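PDB 3CWV: DNA gyrase, B subunit, truncated from Myxococcus xanthus, which probably catalyses the ATP-dependent breakage, passage and rejoining of double-stranded DNA, as a type II topoisomerase of the GyrB family. Local coordinates for residues R48-D53 with T69-T74; V79-G84 with W96-M101; D115-G120 with G152-F157. One frame throughout, in Å; residues are numbered along the deposited sequence.

Contact 1: residues R48-D53 with T69-T74; sequences RGECRD and TSRTVT
Arg52 and Arg71 lay their guanidinium groups flat on one another, centres 3.8 Å apart and planes 5° from parallel, a stack of like charges whose repulsion is probably eased from two directions. The chain of Arg71 bends at chi2 and again at chi3 (-81°), which sets NE over the centre of the Arg52 group. At the rim, Arg71 NH1 donates to Gly49 O (3.2 Å), close to the guanidinium plane; over the face turned from Arg52, Glu50 OE1 stands 3.9 Å from Arg71 NH1, a long salt bridge of charge alone. An alanine in place of Arg71 would probably leave Gly49 O without this donor, Glu50 without this nearby positive charge and the Arg52 guanidinium free to swing.

Farther along, Thr69 N donates to Asp53 O (3.1 Å), while Thr69 OG1 donates to the anti lone pair of Asp53 OD2 (3.0 Å). Waters fill in between: one bonds to Glu50 O and accepts from Arg71 N, another accepts from Arg71 NH2 (2.9 Å). One residue earlier, Ser70 OG accepts from both Thr72 N and Val73 N, an ST turn and ST motif that shape the strand's exit.

Gly49 forms the Schellman end of helix 28-47, so the contact ties that helix's exit to the end of strand 64-70, whose Ser70 bonds through its backbone to Arg151 of strand 151-159.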
loop_
_atom_site.group_PDB
_atom_site.type_symbol
_atom_site.label_atom_id
_atom_site.label_comp_id
_atom_site.label_asym_id
_atom_site.label_seq_id
_atom_site.Cartn_x
_atom_site.Cartn_y
_atom_site.Cartn_z
ATOM N N ARG A 48 -0.627 -4.104 10.614
ATOM C CA ARG A 48 -0.719 -4.299 12.072
ATOM C C ARG A 48 -0.969 -5.749 12.429
ATOM O O ARG A 48 -1.124 -6.080 13.613
ATOM C CB ARG A 48 -1.870 -3.463 12.635
ATOM C CG ARG A 48 -1.626 -1.972 12.553
ATOM C CD ARG A 48 -1.839 -1.317 13.915
ATOM N NE ARG A 48 -0.788 -1.718 14.849
ATOM C CZ ARG A 48 -0.865 -1.580 16.168
ATOM N NH1 ARG A 48 -1.962 -1.053 16.726
ATOM N NH2 ARG A 48 0.151 -1.982 16.925
ATOM N N GLY A 49 -1.038 -6.608 11.414
ATOM C CA GLY A 49 -1.213 -8.032 11.653
ATOM C C GLY A 49 -2.659 -8.374 11.986
ATOM O O GLY A 49 -2.939 -9.384 12.657
ATOM N N GLU A 50 -3.585 -7.564 11.458
ATOM C CA GLU A 50 -5.013 -7.662 11.772
ATOM C C GLU A 50 -5.904 -7.963 10.556
ATOM O O GLU A 50 -7.138 -7.878 10.625
ATOM C CB GLU A 50 -5.477 -6.383 12.464
ATOM C CG GLU A 50 -4.740 -6.075 13.789
ATOM C CD GLU A 50 -5.065 -7.100 14.873
ATOM O OE1 GLU A 50 -5.970 -7.943 14.673
ATOM O OE2 GLU A 50 -4.397 -7.080 15.923
ATOM N N CYS A 51 -5.288 -8.336 9.439
ATOM C CA CYS A 51 -6.076 -8.674 8.252
ATOM C C CYS A 51 -5.295 -9.651 7.412
ATOM O O CYS A 51 -4.144 -9.379 7.050
ATOM C CB CYS A 51 -6.390 -7.416 7.433
ATOM S SG CYS A 51 -7.269 -7.843 5.872
ATOM N N ARG A 52 -5.914 -10.790 7.107
ATOM C CA ARG A 52 -5.264 -11.834 6.326
ATOM C C ARG A 52 -5.766 -11.933 4.887
ATOM O O ARG A 52 -5.113 -12.579 4.069
ATOM C CB ARG A 52 -5.464 -13.194 6.996
ATOM C CG ARG A 52 -4.763 -13.291 8.375
ATOM C CD ARG A 52 -5.128 -14.610 9.072
ATOM N NE ARG A 52 -4.597 -14.641 10.438
ATOM C CZ ARG A 52 -5.162 -15.286 11.457
ATOM N NH1 ARG A 52 -6.296 -15.959 11.281
ATOM N NH2 ARG A 52 -4.596 -15.247 12.660
ATOM N N ASP A 53 -6.939 -11.360 4.601
ATOM C CA ASP A 53 -7.569 -11.470 3.261
ATOM C C ASP A 53 -8.235 -10.154 2.878
ATOM O O ASP A 53 -8.914 -9.538 3.706
ATOM C CB ASP A 53 -8.636 -12.573 3.184
ATOM C CG ASP A 53 -8.163 -13.890 3.752
ATOM O OD1 ASP A 53 -7.760 -14.758 2.963
ATOM O OD2 ASP A 53 -8.181 -14.035 4.992
ATOM N N THR A 69 -11.115 -9.615 5.857
ATOM C CA THR A 69 -11.307 -10.456 7.039
ATOM C C THR A 69 -10.652 -9.752 8.195
ATOM O O THR A 69 -9.835 -8.849 8.006
ATOM C CB THR A 69 -10.674 -11.875 6.865
ATOM O OG1 THR A 69 -9.294 -11.743 6.494
ATOM C CG2 THR A 69 -11.425 -12.669 5.780
ATOM N N SER A 70 -11.000 -10.157 9.408
ATOM C CA SER A 70 -10.573 -9.422 10.590
ATOM C C SER A 70 -10.784 -10.299 11.810
ATOM O O SER A 70 -11.586 -11.244 11.762
ATOM C CB SER A 70 -11.421 -8.145 10.738
ATOM O OG SER A 70 -10.930 -7.317 11.797
ATOM N N ARG A 71 -10.069 -9.995 12.890
ATOM C CA ARG A 71 -10.414 -10.579 14.192
ATOM C C ARG A 71 -10.882 -9.479 15.132
ATOM O O ARG A 71 -11.257 -9.750 16.260
ATOM C CB ARG A 71 -9.213 -11.300 14.817
ATOM C CG ARG A 71 -8.980 -12.735 14.328
ATOM C CD ARG A 71 -7.481 -12.975 14.148
ATOM N NE ARG A 71 -7.067 -12.421 12.860
ATOM C CZ ARG A 71 -5.932 -11.769 12.623
ATOM N NH1 ARG A 71 -5.053 -11.556 13.592
ATOM N NH2 ARG A 71 -5.693 -11.309 11.401
ATOM N N THR A 72 -10.860 -8.224 14.681
ATOM C CA THR A 72 -11.181 -7.120 15.602
ATOM C C THR A 72 -12.316 -6.158 15.199
ATOM O O THR A 72 -12.861 -5.443 16.051
ATOM C CB THR A 72 -9.936 -6.270 15.919
ATOM O OG1 THR A 72 -9.382 -5.766 14.685
ATOM C CG2 THR A 72 -8.907 -7.101 16.670
ATOM N N VAL A 73 -12.667 -6.111 13.913
ATOM C CA VAL A 73 -13.646 -5.116 13.450
ATOM C C VAL A 73 -14.970 -5.213 14.219
ATOM O O VAL A 73 -15.431 -6.316 14.570
ATOM C CB VAL A 73 -13.891 -5.210 11.899
ATOM C CG1 VAL A 73 -14.629 -6.530 11.520
ATOM C CG2 VAL A 73 -14.639 -3.952 11.400
ATOM N N THR A 74 -15.580 -4.071 14.504
ATOM C CA THR A 74 -16.940 -4.072 15.060
ATOM C C THR A 74 -17.896 -3.177 14.285
ATOM O O THR A 74 -17.490 -2.207 13.644
ATOM C CB THR A 74 -16.959 -3.568 16.512
ATOM O OG1 THR A 74 -16.670 -2.173 16.510
ATOM C CG2 THR A 74 -15.903 -4.278 17.346
HETATM O O HOH W 1 -9.087 -5.951 10.769
HETATM O O HOH W 2 -8.023 -8.029 13.243
HETATM O O HOH W 3 -2.975 -10.564 9.729
HETATM O O HOH W 4 -7.771 -11.549 9.383
#

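Contact 2: residues V79-G84 with W96-M101; sequences VRVATG and WGWDSM
Trp98 meets helix 75-82 with the six-membered part of its indole, reaching Val81 first and Arg80 beyond it. From CB, CG, anti to the backbone N (chi1 -161°), carries the ring out from the turn toward the helix. CE3 rests against Val81 CG2 at 3.7 Å. Next round the ring, CZ3 is 3.7 Å from Arg80 NH1 and lies over one face of that guanidinium, toward its rim. CH2, at the tip, comes within 3.5 Å of the same NH1, and Arg80 CZ sits near the indole plane at its edge. The two planes are inclined at 57°, an oblique approach rather than a flat stack. On the five-membered side NE1 turns to another partner, hydrogen-bonding Pro91 O.

The backbone carrying this indole is a type II beta turn, Gly97 to Ser100, in the connection from helix 75-82 to helix 102-107; this connection probably corresponds to the one that holds the ATP lid in the GHKL ATPase fold of GyrB relatives. Ser100 OG bonds to Leu102 N at the start of the following helix.

Val81 divides its branches along segment 96-101: besides Trp98, CG2 has Trp96 O at 3.9 Å, whereas CG1, anti to the backbone N, reaches Gly97 O at 3.6 Å. A side chain on Gly97 would point at this valine. One turn on, Gly84 closes the helix in a Schellman motif, Gly84 N bonding to Val81 O and Ala85 N to Arg80 O.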
loop_
_atom_site.group_PDB
_atom_site.type_symbol
_atom_site.label_atom_id
_atom_site.label_comp_id
_atom_site.label_asym_id
_atom_site.label_seq_id
_atom_site.Cartn_x
_atom_site.Cartn_y
_atom_site.Cartn_z
ATOM N N VAL A 79 -19.884 2.319 12.217
ATOM C CA VAL A 79 -20.856 3.422 12.287
ATOM C C VAL A 79 -20.157 4.740 12.652
ATOM O O VAL A 79 -20.422 5.779 12.027
ATOM C CB VAL A 79 -22.024 3.142 13.233
ATOM C CG1 VAL A 79 -22.905 4.408 13.403
ATOM C CG2 VAL A 79 -22.886 1.972 12.676
ATOM N N ARG A 80 -19.251 4.698 13.635
ATOM C CA ARG A 80 -18.517 5.900 14.037
ATOM C C ARG A 80 -17.644 6.469 12.906
ATOM O O ARG A 80 -17.709 7.667 12.612
ATOM C CB ARG A 80 -17.658 5.633 15.291
ATOM C CG ARG A 80 -18.474 5.377 16.571
ATOM C CD ARG A 80 -17.530 5.260 17.797
ATOM N NE ARG A 80 -16.961 6.567 18.167
ATOM C CZ ARG A 80 -15.789 6.752 18.778
ATOM N NH1 ARG A 80 -15.012 5.717 19.106
ATOM N NH2 ARG A 80 -15.388 7.989 19.048
ATOM N N VAL A 81 -16.819 5.618 12.294
ATOM C CA VAL A 81 -15.935 6.079 11.227
ATOM C C VAL A 81 -16.727 6.565 10.018
ATOM O O VAL A 81 -16.302 7.499 9.350
ATOM C CB VAL A 81 -14.876 5.029 10.836
ATOM C CG1 VAL A 81 -14.127 5.459 9.602
ATOM C CG2 VAL A 81 -13.887 4.799 12.014
ATOM N N ALA A 82 -17.899 5.977 9.772
ATOM C CA ALA A 82 -18.738 6.402 8.658
ATOM C C ALA A 82 -19.190 7.868 8.739
ATOM O O ALA A 82 -19.465 8.470 7.715
ATOM C CB ALA A 82 -19.958 5.471 8.508
ATOM N N THR A 83 -19.309 8.437 9.941
ATOM C CA THR A 83 -19.604 9.886 10.020
ATOM C C THR A 83 -18.400 10.787 10.327
ATOM O O THR A 83 -18.558 11.971 10.637
ATOM C CB THR A 83 -20.719 10.212 10.970
ATOM O OG1 THR A 83 -20.401 9.705 12.267
ATOM C CG2 THR A 83 -22.016 9.590 10.484
ATOM N N GLY A 84 -17.203 10.236 10.235
ATOM C CA GLY A 84 -16.030 11.066 10.387
ATOM C C GLY A 84 -15.184 10.860 11.608
ATOM O O GLY A 84 -14.151 11.516 11.772
ATOM N N TRP A 96 -10.778 -0.212 12.579
ATOM C CA TRP A 96 -10.870 -0.386 11.127
ATOM C C TRP A 96 -11.202 0.954 10.447
ATOM O O TRP A 96 -12.262 1.527 10.666
ATOM C CB TRP A 96 -11.917 -1.459 10.772
ATOM C CG TRP A 96 -11.717 -2.000 9.396
ATOM C CD1 TRP A 96 -10.937 -3.074 9.028
ATOM C CD2 TRP A 96 -12.291 -1.485 8.187
ATOM N NE1 TRP A 96 -11.011 -3.266 7.649
ATOM C CE2 TRP A 96 -11.822 -2.301 7.112
ATOM C CE3 TRP A 96 -13.176 -0.440 7.909
ATOM C CZ2 TRP A 96 -12.192 -2.082 5.783
ATOM C CZ3 TRP A 96 -13.549 -0.223 6.584
ATOM C CH2 TRP A 96 -13.049 -1.048 5.536
ATOM N N GLY A 97 -10.290 1.467 9.638
ATOM C CA GLY A 97 -10.530 2.761 8.925
ATOM C C GLY A 97 -10.346 3.989 9.805
ATOM O O GLY A 97 -10.562 5.109 9.356
ATOM N N TRP A 98 -9.892 3.805 11.051
ATOM C CA TRP A 98 -9.623 4.946 11.925
ATOM C C TRP A 98 -8.384 5.691 11.418
ATOM O O TRP A 98 -7.372 5.076 11.086
ATOM C CB TRP A 98 -9.386 4.498 13.376
ATOM C CG TRP A 98 -9.544 5.599 14.372
ATOM C CD1 TRP A 98 -8.587 6.484 14.770
ATOM C CD2 TRP A 98 -10.723 5.918 15.121
ATOM N NE1 TRP A 98 -9.106 7.345 15.714
ATOM C CE2 TRP A 98 -10.416 7.028 15.934
ATOM C CE3 TRP A 98 -12.009 5.364 15.187
ATOM C CZ2 TRP A 98 -11.343 7.596 16.826
ATOM C CZ3 TRP A 98 -12.951 5.960 16.061
ATOM C CH2 TRP A 98 -12.599 7.048 16.871
ATOM N N ASP A 99 -8.457 7.007 11.392
ATOM C CA ASP A 99 -7.436 7.842 10.758
ATOM C C ASP A 99 -7.129 7.445 9.294
ATOM O O ASP A 99 -5.965 7.380 8.880
ATOM C CB ASP A 99 -6.142 7.855 11.574
ATOM C CG ASP A 99 -5.241 9.080 11.245
ATOM O OD1 ASP A 99 -5.769 10.122 10.832
ATOM O OD2 ASP A 99 -4.009 8.969 11.408
ATOM N N SER A 100 -8.168 7.138 8.533
ATOM C CA SER A 100 -8.003 6.758 7.145
ATOM C C SER A 100 -8.808 7.768 6.355
ATOM O O SER A 100 -9.406 8.640 6.930
ATOM C CB SER A 100 -8.541 5.348 6.887
ATOM O OG SER A 100 -9.976 5.340 6.891
ATOM N N MET A 101 -8.832 7.615 5.031
ATOM C CA MET A 101 -9.667 8.422 4.176
ATOM C C MET A 101 -10.947 7.655 3.826
ATOM O O MET A 101 -11.649 7.998 2.871
ATOM C CB MET A 101 -8.907 8.787 2.879
ATOM C CG MET A 101 -7.567 9.553 3.114
ATOM S SD MET A 101 -7.919 11.210 3.709
ATOM C CE MET A 101 -8.406 12.025 2.186
#

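Contact 3: residues D115-G120 with G152-F157; sequences DIWADG and GVRVHF
Two antiparallel strands, 109-118 and 151-159, meet here edge to edge inside the large mixed sheet of the N-terminal part of the chain, their short axes 4.8 Å apart and 173° from parallel alignment. Asp115 with Arg154 and Trp117 with Gly152 are hydrogen-bonded pairs, each closed by two backbone bonds; the straightest runs from Trp117 N to Gly152 O (2.9 Å, 172° at the hydrogen). Between them Ile116 and Val153 form a non-hydrogen-bonded pair, where Val153 CA approaches Asp115 O at 3.3 Å in a CA-H...O contact.

Beyond the backbone the indole of Trp117 turns its edge to the partner strand. CE3 lies 3.7 Å from Gly152 O, and CZ3 meets Arg154 CB at 3.8 Å, the two side chains running side by side in the same direction. On this face a water bonds to Asp115 OD2 and accepts from Arg154 NH2 (3.2 Å); Asp115 OD1 has its salt bridge with Arg124, and Trp117 NE1 bonds to Glu143 O.

The other face, that of Ile116 and Val153, packs against Leu78 of helix 75-82, while strand 64-70 continues the sheet on the far side of strand 151-159.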
loop_
_atom_site.group_PDB
_atom_site.type_symbol
_atom_site.label_atom_id
_atom_site.label_comp_id
_atom_site.label_asym_id
_atom_site.label_seq_id
_atom_site.Cartn_x
_atom_site.Cartn_y
_atom_site.Cartn_z
ATOM N N ASP A 115 -21.365 -4.059 5.332
ATOM C CA ASP A 115 -21.753 -5.268 6.091
ATOM C C ASP A 115 -20.636 -5.632 7.037
ATOM O O ASP A 115 -19.463 -5.575 6.676
ATOM C CB ASP A 115 -22.016 -6.429 5.149
ATOM C CG ASP A 115 -23.268 -6.240 4.309
ATOM O OD1 ASP A 115 -24.359 -6.571 4.815
ATOM O OD2 ASP A 115 -23.167 -5.812 3.122
ATOM N N ILE A 116 -20.988 -5.991 8.270
ATOM C CA ILE A 116 -19.981 -6.355 9.253
ATOM C C ILE A 116 -20.430 -7.715 9.802
ATOM O O ILE A 116 -21.585 -7.861 10.200
ATOM C CB ILE A 116 -19.867 -5.331 10.433
ATOM C CG1 ILE A 116 -19.719 -3.871 9.955
ATOM C CG2 ILE A 116 -18.701 -5.691 11.363
ATOM C CD1 ILE A 116 -21.036 -3.083 10.028
ATOM N N TRP A 117 -19.530 -8.694 9.776
ATOM C CA TRP A 117 -19.827 -10.035 10.296
ATOM C C TRP A 117 -18.989 -10.172 11.557
ATOM O O TRP A 117 -17.808 -9.838 11.552
ATOM C CB TRP A 117 -19.403 -11.134 9.303
ATOM C CG TRP A 117 -20.243 -11.292 8.046
ATOM C CD1 TRP A 117 -21.246 -12.181 7.830
ATOM C CD2 TRP A 117 -20.096 -10.544 6.819
ATOM N NE1 TRP A 117 -21.747 -12.031 6.547
ATOM C CE2 TRP A 117 -21.053 -11.035 5.909
ATOM C CE3 TRP A 117 -19.255 -9.501 6.422
ATOM C CZ2 TRP A 117 -21.193 -10.525 4.618
ATOM C CZ3 TRP A 117 -19.390 -8.987 5.135
ATOM C CH2 TRP A 117 -20.340 -9.505 4.243
ATOM N N ALA A 118 -19.598 -10.667 12.638
ATOM C CA ALA A 118 -18.887 -10.918 13.903
ATOM C C ALA A 118 -19.785 -11.782 14.793
ATOM O O ALA A 118 -20.995 -11.616 14.777
ATOM C CB ALA A 118 -18.562 -9.622 14.612
ATOM N N ASP A 119 -19.200 -12.717 15.540
ATOM C CA ASP A 119 -19.969 -13.508 16.533
ATOM C C ASP A 119 -21.133 -14.283 15.950
ATOM O O ASP A 119 -22.206 -14.347 16.549
ATOM C CB ASP A 119 -20.512 -12.593 17.632
ATOM C CG ASP A 119 -19.418 -11.800 18.314
ATOM O OD1 ASP A 119 -18.428 -12.434 18.747
ATOM O OD2 ASP A 119 -19.549 -10.548 18.407
ATOM N N GLY A 120 -20.940 -14.860 14.778
ATOM C CA GLY A 120 -22.016 -15.577 14.115
ATOM C C GLY A 120 -23.169 -14.722 13.635
ATOM O O GLY A 120 -24.193 -15.251 13.196
ATOM N N GLY A 152 -15.382 -9.996 9.632
ATOM C CA GLY A 152 -15.069 -9.377 8.340
ATOM C C GLY A 152 -15.927 -8.164 8.114
ATOM O O GLY A 152 -16.919 -7.949 8.809
ATOM N N VAL A 153 -15.534 -7.364 7.123
ATOM C CA VAL A 153 -16.265 -6.160 6.801
ATOM C C VAL A 153 -16.227 -5.980 5.270
ATOM O O VAL A 153 -15.186 -6.194 4.650
ATOM C CB VAL A 153 -15.709 -4.920 7.553
ATOM C CG1 VAL A 153 -14.183 -4.864 7.453
ATOM C CG2 VAL A 153 -16.371 -3.624 7.055
ATOM N N ARG A 154 -17.379 -5.678 4.697
ATOM C CA ARG A 154 -17.477 -5.324 3.272
ATOM C C ARG A 154 -18.011 -3.903 3.117
ATOM O O ARG A 154 -18.989 -3.534 3.747
ATOM C CB ARG A 154 -18.410 -6.310 2.560
ATOM C CG ARG A 154 -18.587 -6.072 1.044
ATOM C CD ARG A 154 -19.730 -7.015 0.561
ATOM N NE ARG A 154 -19.773 -7.141 -0.898
ATOM C CZ ARG A 154 -20.694 -6.587 -1.694
ATOM N NH1 ARG A 154 -20.636 -6.794 -3.007
ATOM N NH2 ARG A 154 -21.678 -5.850 -1.192
ATOM N N VAL A 155 -17.375 -3.115 2.256
ATOM C CA VAL A 155 -17.845 -1.767 1.978
ATOM C C VAL A 155 -18.131 -1.765 0.477
ATOM O O VAL A 155 -17.244 -2.042 -0.302
ATOM C CB VAL A 155 -16.767 -0.711 2.270
ATOM C CG1 VAL A 155 -17.242 0.684 1.824
ATOM C CG2 VAL A 155 -16.458 -0.669 3.757
ATOM N N HIS A 156 -19.374 -1.530 0.099
ATOM C CA HIS A 156 -19.758 -1.529 -1.325
ATOM C C HIS A 156 -20.269 -0.126 -1.592
ATOM O O HIS A 156 -21.099 0.350 -0.843
ATOM C CB HIS A 156 -20.892 -2.520 -1.571
ATOM C CG HIS A 156 -21.503 -2.406 -2.937
ATOM N ND1 HIS A 156 -22.589 -1.597 -3.212
ATOM C CD2 HIS A 156 -21.152 -2.973 -4.112
ATOM C CE1 HIS A 156 -22.903 -1.709 -4.492
ATOM N NE2 HIS A 156 -22.051 -2.549 -5.058
ATOM N N PHE A 157 -19.810 0.534 -2.660
ATOM C CA PHE A 157 -20.268 1.902 -2.906
ATOM C C PHE A 157 -20.271 2.233 -4.392
ATOM O O PHE A 157 -19.658 1.537 -5.205
ATOM C CB PHE A 157 -19.441 2.951 -2.125
ATOM C CG PHE A 157 -18.049 3.156 -2.659
ATOM C CD1 PHE A 157 -17.764 4.234 -3.485
ATOM C CD2 PHE A 157 -17.030 2.267 -2.351
ATOM C CE1 PHE A 157 -16.458 4.420 -4.000
ATOM C CE2 PHE A 157 -15.735 2.442 -2.856
ATOM C CZ PHE A 157 -15.450 3.505 -3.691
HETATM O O HOH W 5 -21.491 -4.495 1.655
#

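The three contacts illustrate how chemistry follows both burial and the elements joined. Contact 3 is regular and buried, resting on paired backbone bonds; contact 2, also largely buried, joins a helix to a turn by packing without polar bonds between them; contact 1, partly exposed, adds charge, side-chain bonds and water to one strand-end backbone bond. Contacts 1 and 3 share one sheet, through neighbouring strands 64-70 and 151-159, and helix 75-82 of contact 2 follows directly on strand 64-70. Where they meet the joints are packing contacts: Val73 CG2 touches Trp96 CB (3.7 Å), and Trp96 CE2 lies 3.5 Å from Val153 CG1, so this indole bridges segment 96-101 to the sheet while Val73 abuts both.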